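Aphrodisin (Mesocricetus auratus, PDB 1E5P) binds small odorant molecules and acts as an aphrodisiac pheromone that elicits copulatory behaviour in male hamsters. Local coordinates at residues K91-N96 against I109-K114; D18-I23 against V137-N142. All coordinates share one frame; numbering follows the deposited sequence. Where two conformers were deposited one is given.

Contact 1 (K91-N96 against I109-K114); sequences KIFFTN and IVVAGK
Ile92 and Ala112 exchange two backbone hydrogen bonds. Ile92 N to Ala112 O is 2.9 Å, and Ala112 N to Ile92 O is 2.8 Å. Phe94 and Val110 form the second such pair. Its Phe94 N to Val110 O bond is 2.8 Å, with an N-H...O angle of 178°. The return bond, Val110 N to Phe94 O, is 3.0 Å. Weaker CA-H...O contacts fill the non-hydrogen-bonded positions, as from Val111 CA to Ile92 O (3.3 Å). These strands, 91-99 and 105-113, are a hairpin of the lipocalin barrel. Ile92, Phe94, Val110 and Ala112 face the inside, towards Ile36 and Phe33 of strand 32-39. Phe94 CE2 reaches Ala112 CB at 4.2 Å. Phe93, Ile109 and Val111 face outward under helix 120-132. Phe93 lies alongside Val111 and points the same way. Val111 CG1, anti to its own backbone N (chi1 -177°), sits over the Phe93 ring in a CH-pi contact, 4.2 Å from the centroid. Val111 CG2 approaches Phe93 CD2 at 3.6 Å. An alanine in place of Phe93 would probably leave Val111 CG1 without the aromatic face it covers and open a gap beneath Ile125.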
loop_
_atom_site.group_PDB
_atom_site.type_symbol
_atom_site.label_atom_id
_atom_site.label_comp_id
_atom_site.label_asym_id
_atom_site.label_seq_id
_atom_site.Cartn_x
_atom_site.Cartn_y
_atom_site.Cartn_z
ATOM N N LYS A 91 -1.721 -8.455 -9.496
ATOM C CA LYS A 91 -1.306 -7.162 -8.954
ATOM C C LYS A 91 -2.447 -6.241 -8.613
ATOM O O LYS A 91 -3.535 -6.262 -9.194
ATOM C CB LYS A 91 -0.286 -6.466 -9.890
ATOM C CG LYS A 91 1.116 -6.727 -9.286
ATOM C CD LYS A 91 2.212 -6.589 -10.280
ATOM C CE LYS A 91 3.277 -7.652 -10.109
ATOM N NZ LYS A 91 2.872 -8.894 -10.840
ATOM N N ILE A 92 -2.230 -5.420 -7.557
ATOM C CA ILE A 92 -3.192 -4.388 -7.210
ATOM C C ILE A 92 -2.411 -3.056 -7.119
ATOM O O ILE A 92 -1.398 -3.023 -6.410
ATOM C CB ILE A 92 -3.897 -4.569 -5.849
ATOM C CG1 ILE A 92 -4.477 -5.959 -5.650
ATOM C CG2 ILE A 92 -4.978 -3.493 -5.674
ATOM C CD1 ILE A 92 -4.773 -6.251 -4.169
ATOM N N PHE A 93 -2.834 -2.057 -7.865
ATOM C CA PHE A 93 -2.210 -0.720 -7.739
ATOM C C PHE A 93 -3.162 0.117 -6.887
ATOM O O PHE A 93 -4.335 0.296 -7.293
ATOM C CB PHE A 93 -2.097 -0.055 -9.132
ATOM C CG PHE A 93 -1.126 -0.763 -10.041
ATOM C CD1 PHE A 93 -1.465 -1.974 -10.621
ATOM C CD2 PHE A 93 0.104 -0.188 -10.328
ATOM C CE1 PHE A 93 -0.575 -2.627 -11.469
ATOM C CE2 PHE A 93 0.989 -0.844 -11.164
ATOM C CZ PHE A 93 0.650 -2.050 -11.730
ATOM N N PHE A 94 -2.750 0.557 -5.709
ATOM C CA PHE A 94 -3.596 1.360 -4.844
ATOM C C PHE A 94 -3.076 2.817 -4.747
ATOM O O PHE A 94 -1.864 3.024 -4.863
ATOM C CB PHE A 94 -3.436 0.899 -3.366
ATOM C CG PHE A 94 -3.997 -0.417 -2.966
ATOM C CD1 PHE A 94 -5.359 -0.516 -2.645
ATOM C CD2 PHE A 94 -3.206 -1.545 -2.851
ATOM C CE1 PHE A 94 -5.891 -1.736 -2.244
ATOM C CE2 PHE A 94 -3.731 -2.760 -2.449
ATOM C CZ PHE A 94 -5.078 -2.848 -2.133
ATOM N N THR A 95 -3.988 3.739 -4.523
ATOM C CA THR A 95 -3.596 5.113 -4.182
ATOM C C THR A 95 -3.929 5.258 -2.693
ATOM O O THR A 95 -4.925 4.650 -2.227
ATOM C CB THR A 95 -4.300 6.160 -5.034
ATOM O OG1 THR A 95 -3.964 7.469 -4.562
ATOM C CG2 THR A 95 -5.816 6.029 -4.975
ATOM N N ASN A 96 -3.098 5.925 -1.910
ATOM C CA ASN A 96 -3.423 6.146 -0.488
ATOM C C ASN A 96 -2.998 7.582 -0.127
ATOM O O ASN A 96 -1.985 8.060 -0.663
ATOM C CB ASN A 96 -2.690 5.224 0.464
ATOM C CG ASN A 96 -2.972 5.470 1.933
ATOM O OD1 ASN A 96 -2.072 5.592 2.788
ATOM N ND2 ASN A 96 -4.236 5.523 2.302
ATOM N N ILE A 109 1.463 5.687 -3.764
ATOM C CA ILE A 109 1.000 4.617 -4.652
ATOM C C ILE A 109 1.638 3.346 -4.090
ATOM O O ILE A 109 2.829 3.330 -3.779
ATOM C CB ILE A 109 1.416 4.771 -6.124
ATOM C CG1 ILE A 109 0.697 5.983 -6.713
ATOM C CG2 ILE A 109 1.054 3.499 -6.905
ATOM C CD1 ILE A 109 1.296 6.473 -8.018
ATOM N N VAL A 110 0.834 2.307 -3.889
ATOM C CA VAL A 110 1.335 1.038 -3.403
ATOM C C VAL A 110 0.982 -0.034 -4.448
ATOM O O VAL A 110 -0.165 -0.062 -4.923
ATOM C CB VAL A 110 0.672 0.653 -2.050
ATOM C CG1 VAL A 110 1.118 -0.719 -1.611
ATOM C CG2 VAL A 110 1.019 1.734 -1.022
ATOM N N VAL A 111 1.968 -0.820 -4.842
ATOM C CA VAL A 111 1.671 -1.928 -5.784
ATOM C C VAL A 111 1.823 -3.237 -5.008
ATOM O O VAL A 111 2.906 -3.571 -4.551
ATOM C CB VAL A 111 2.589 -1.948 -7.006
ATOM C CG1 VAL A 111 2.177 -3.080 -7.967
ATOM C CG2 VAL A 111 2.599 -0.604 -7.722
ATOM N N ALA A 112 0.715 -3.943 -4.836
ATOM C CA ALA A 112 0.724 -5.244 -4.169
ATOM C C ALA A 112 0.841 -6.328 -5.258
ATOM O O ALA A 112 0.316 -6.100 -6.338
ATOM C CB ALA A 112 -0.597 -5.431 -3.433
ATOM N N GLY A 113 1.495 -7.436 -4.970
ATOM C CA GLY A 113 1.615 -8.504 -5.937
ATOM C C GLY A 113 1.735 -9.868 -5.290
ATOM O O GLY A 113 1.818 -10.016 -4.074
ATOM N N LYS A 114 1.787 -10.893 -6.149
ATOM C CA LYS A 114 1.929 -12.259 -5.654
ATOM C C LYS A 114 3.349 -12.628 -5.333
ATOM O O LYS A 114 3.604 -13.687 -4.724
ATOM C CB LYS A 114 1.233 -13.224 -6.624
ATOM C CG LYS A 114 -0.249 -12.879 -6.744
ATOM C CD LYS A 114 -1.012 -13.253 -5.488
ATOM C CE LYS A 114 -2.485 -12.860 -5.574
ATOM N NZ LYS A 114 -3.221 -13.431 -4.413
#

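Contact 2 (D18-I23 against V137-N142); sequences DNLEKI and VENILN
Asn139 and Leu20 make the first meeting of the two segments. Their CA atoms are 6.1 Å apart. Asn139 ends a short 3-10 turn, closed by Ile140 N to Val137 O at 3.1 Å. Its CA-CB bond points towards 18-23, and its side chain crosses that of Leu20 at a slant. The amide end lies beside Leu20 and the backbone of Asp18. The backbone of Asn139 takes part as well, with its O 3.8 Å from Ile23 CD1.

Past Ile140, which turns away to Ala16 and Leu126, the chain enters strand 140-142. Here Leu141 reaches across. Its CG is anti to the carbonyl carbon (chi1 -56°), and CD1 is presented to two residues at once. Leu141 CD1 touches Leu20 CD1 at 3.7 Å. Ile23 CD1 comes equally near, also 3.7 Å from Leu141 CD1. Ile23 CG1 stands between the backbone N and the carbonyl carbon, chi1 58°, with CD1 extended beyond it. Ile23 also rests on Ile15 and Ala17 of strand 8-17, and the backbone of Leu141 is hydrogen-bonded to Ile15.

In the lipocalin fold, 18-23 begins the long loop between the first two barrel strands, and 140-142 is the short strand that follows the C-terminal helix. The contact joins these two parts.

No backbone hydrogen bond joins the segments. The loop meets some of its own backbone needs, with Lys22 N to Asn19 O at 3.0 Å and Ile23 N to Leu20 O at 3.0 Å. Between the segments, attachment therefore rests mainly on the packing of Leu20, Ile23 and Leu141, together with the side chain of Asn139. Water is excluded only in part, and Ile23 is the buried member of the three apolar residues.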
loop_
_atom_site.group_PDB
_atom_site.type_symbol
_atom_site.label_atom_id
_atom_site.label_comp_id
_atom_site.label_asym_id
_atom_site.label_seq_id
_atom_site.Cartn_x
_atom_site.Cartn_y
_atom_site.Cartn_z
ATOM N N ASP A 18 5.120 11.033 -2.126
ATOM C CA ASP A 18 5.655 12.407 -2.307
ATOM C C ASP A 18 6.552 12.792 -1.153
ATOM O O ASP A 18 7.482 13.618 -1.356
ATOM C CB ASP A 18 4.555 13.402 -2.607
ATOM C CG ASP A 18 3.470 13.507 -1.560
ATOM O OD1 ASP A 18 3.487 12.710 -0.613
ATOM O OD2 ASP A 18 2.582 14.389 -1.697
ATOM N N ASN A 19 6.360 12.273 0.051
ATOM C CA ASN A 19 7.240 12.528 1.208
ATOM C C ASN A 19 8.069 11.267 1.375
ATOM O O ASN A 19 7.709 10.284 2.034
ATOM C CB ASN A 19 6.406 12.860 2.456
ATOM C CG ASN A 19 5.595 14.120 2.293
ATOM O OD1 ASN A 19 4.449 14.236 2.777
ATOM N ND2 ASN A 19 6.120 15.138 1.605
ATOM N N LEU A 20 9.255 11.253 0.761
ATOM C CA LEU A 20 10.044 10.018 0.672
ATOM C C LEU A 20 10.438 9.426 1.989
ATOM O O LEU A 20 10.464 8.182 2.152
ATOM C CB LEU A 20 11.219 10.291 -0.269
ATOM C CG LEU A 20 12.184 9.157 -0.586
ATOM C CD1 LEU A 20 11.463 7.996 -1.238
ATOM C CD2 LEU A 20 13.322 9.679 -1.478
ATOM N N GLU A 21 10.702 10.258 3.013
ATOM C CA GLU A 21 11.131 9.729 4.292
ATOM C C GLU A 21 10.069 8.824 4.919
ATOM O O GLU A 21 10.413 7.960 5.714
ATOM C CB GLU A 21 11.534 10.816 5.279
ATOM C CG GLU A 21 10.464 11.755 5.735
ATOM C CD GLU A 21 9.981 12.806 4.782
ATOM O OE1 GLU A 21 10.640 13.072 3.749
ATOM O OE2 GLU A 21 8.890 13.363 5.101
ATOM N N LYS A 22 8.799 9.001 4.547
ATOM C CA LYS A 22 7.748 8.160 5.123
ATOM C C LYS A 22 7.856 6.691 4.725
ATOM O O LYS A 22 7.344 5.800 5.437
ATOM C CB LYS A 22 6.383 8.675 4.645
ATOM C CG LYS A 22 5.941 10.007 5.228
ATOM C CD LYS A 22 5.438 9.820 6.665
ATOM C CE LYS A 22 4.877 11.138 7.238
ATOM N NZ LYS A 22 4.339 10.886 8.612
ATOM N N ILE A 23 8.487 6.411 3.585
ATOM C CA ILE A 23 8.518 5.055 3.043
ATOM C C ILE A 23 9.905 4.445 2.961
ATOM O O ILE A 23 10.054 3.286 2.538
ATOM C CB ILE A 23 7.798 4.983 1.685
ATOM C CG1 ILE A 23 8.401 5.941 0.641
ATOM C CG2 ILE A 23 6.325 5.330 1.865
ATOM C CD1 ILE A 23 8.031 5.565 -0.792
ATOM N N VAL A 137 9.057 10.121 -10.058
ATOM C CA VAL A 137 9.461 8.732 -10.321
ATOM C C VAL A 137 10.688 8.380 -9.516
ATOM O O VAL A 137 10.886 7.197 -9.168
ATOM C CB VAL A 137 9.578 8.447 -11.820
ATOM C CG1 VAL A 137 9.985 7.013 -12.118
ATOM C CG2 VAL A 137 8.231 8.718 -12.503
ATOM N N GLU A 138 11.518 9.364 -9.034
ATOM C CA GLU A 138 12.679 8.970 -8.222
ATOM C C GLU A 138 12.241 8.584 -6.813
ATOM O O GLU A 138 13.050 8.092 -6.011
ATOM C CB GLU A 138 13.673 10.123 -8.124
ATOM C CG GLU A 138 13.149 11.348 -7.376
ATOM C CD GLU A 138 14.162 12.483 -7.411
ATOM N N ASN A 139 10.980 8.761 -6.514
ATOM C CA ASN A 139 10.427 8.398 -5.214
ATOM C C ASN A 139 9.769 7.021 -5.256
ATOM O O ASN A 139 9.050 6.679 -4.289
ATOM C CB ASN A 139 9.423 9.443 -4.750
ATOM C CG ASN A 139 10.005 10.749 -4.266
ATOM O OD1 ASN A 139 9.362 11.507 -3.519
ATOM N ND2 ASN A 139 11.247 11.029 -4.679
ATOM N N ILE A 140 9.926 6.270 -6.327
ATOM C CA ILE A 140 9.417 4.895 -6.414
ATOM C C ILE A 140 10.459 3.962 -5.815
ATOM O O ILE A 140 11.621 3.873 -6.303
ATOM C CB ILE A 140 9.111 4.470 -7.865
ATOM C CG1 ILE A 140 7.981 5.302 -8.472
ATOM C CG2 ILE A 140 8.768 2.985 -7.938
ATOM C CD1 ILE A 140 7.896 5.171 -9.994
ATOM N N LEU A 141 10.096 3.272 -4.730
ATOM C CA LEU A 141 11.002 2.376 -4.051
ATOM C C LEU A 141 10.663 0.899 -4.188
ATOM O O LEU A 141 9.501 0.489 -4.153
ATOM C CB LEU A 141 11.050 2.721 -2.539
ATOM C CG LEU A 141 11.441 4.169 -2.200
ATOM C CD1 LEU A 141 11.495 4.331 -0.684
ATOM C CD2 LEU A 141 12.791 4.529 -2.812
ATOM N N ASN A 142 11.721 0.090 -4.295
ATOM C CA ASN A 142 11.569 -1.367 -4.368
ATOM C C ASN A 142 11.455 -1.939 -2.955
ATOM O O ASN A 142 12.443 -2.009 -2.211
ATOM C CB ASN A 142 12.785 -1.987 -5.069
ATOM C CG ASN A 142 12.624 -3.489 -5.343
ATOM O OD1 ASN A 142 11.877 -4.172 -4.656
#

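In the fold
Along the chain, 18-23 comes first, then both segments of contact 1, and 137-142 last. Contact 2 thus spans the sequence that holds contact 1. The centres are 14 Å apart and the nearest atoms about 6 Å, so the two do not touch. Each involves the antiparallel sheet that curls into the barrel. Strand 8-17 links them: it pairs with strands 105-113 and 140-142. Helix 120-132 follows contact 1, precedes 137-142 and packs on residues of both regions. The inward face of contact 1 probably lines the barrel interior, where lipocalins bind small molecules. Contact 2 sets the loop after strand 8-17 against the short strand 140-142, farther from the centre of the chain.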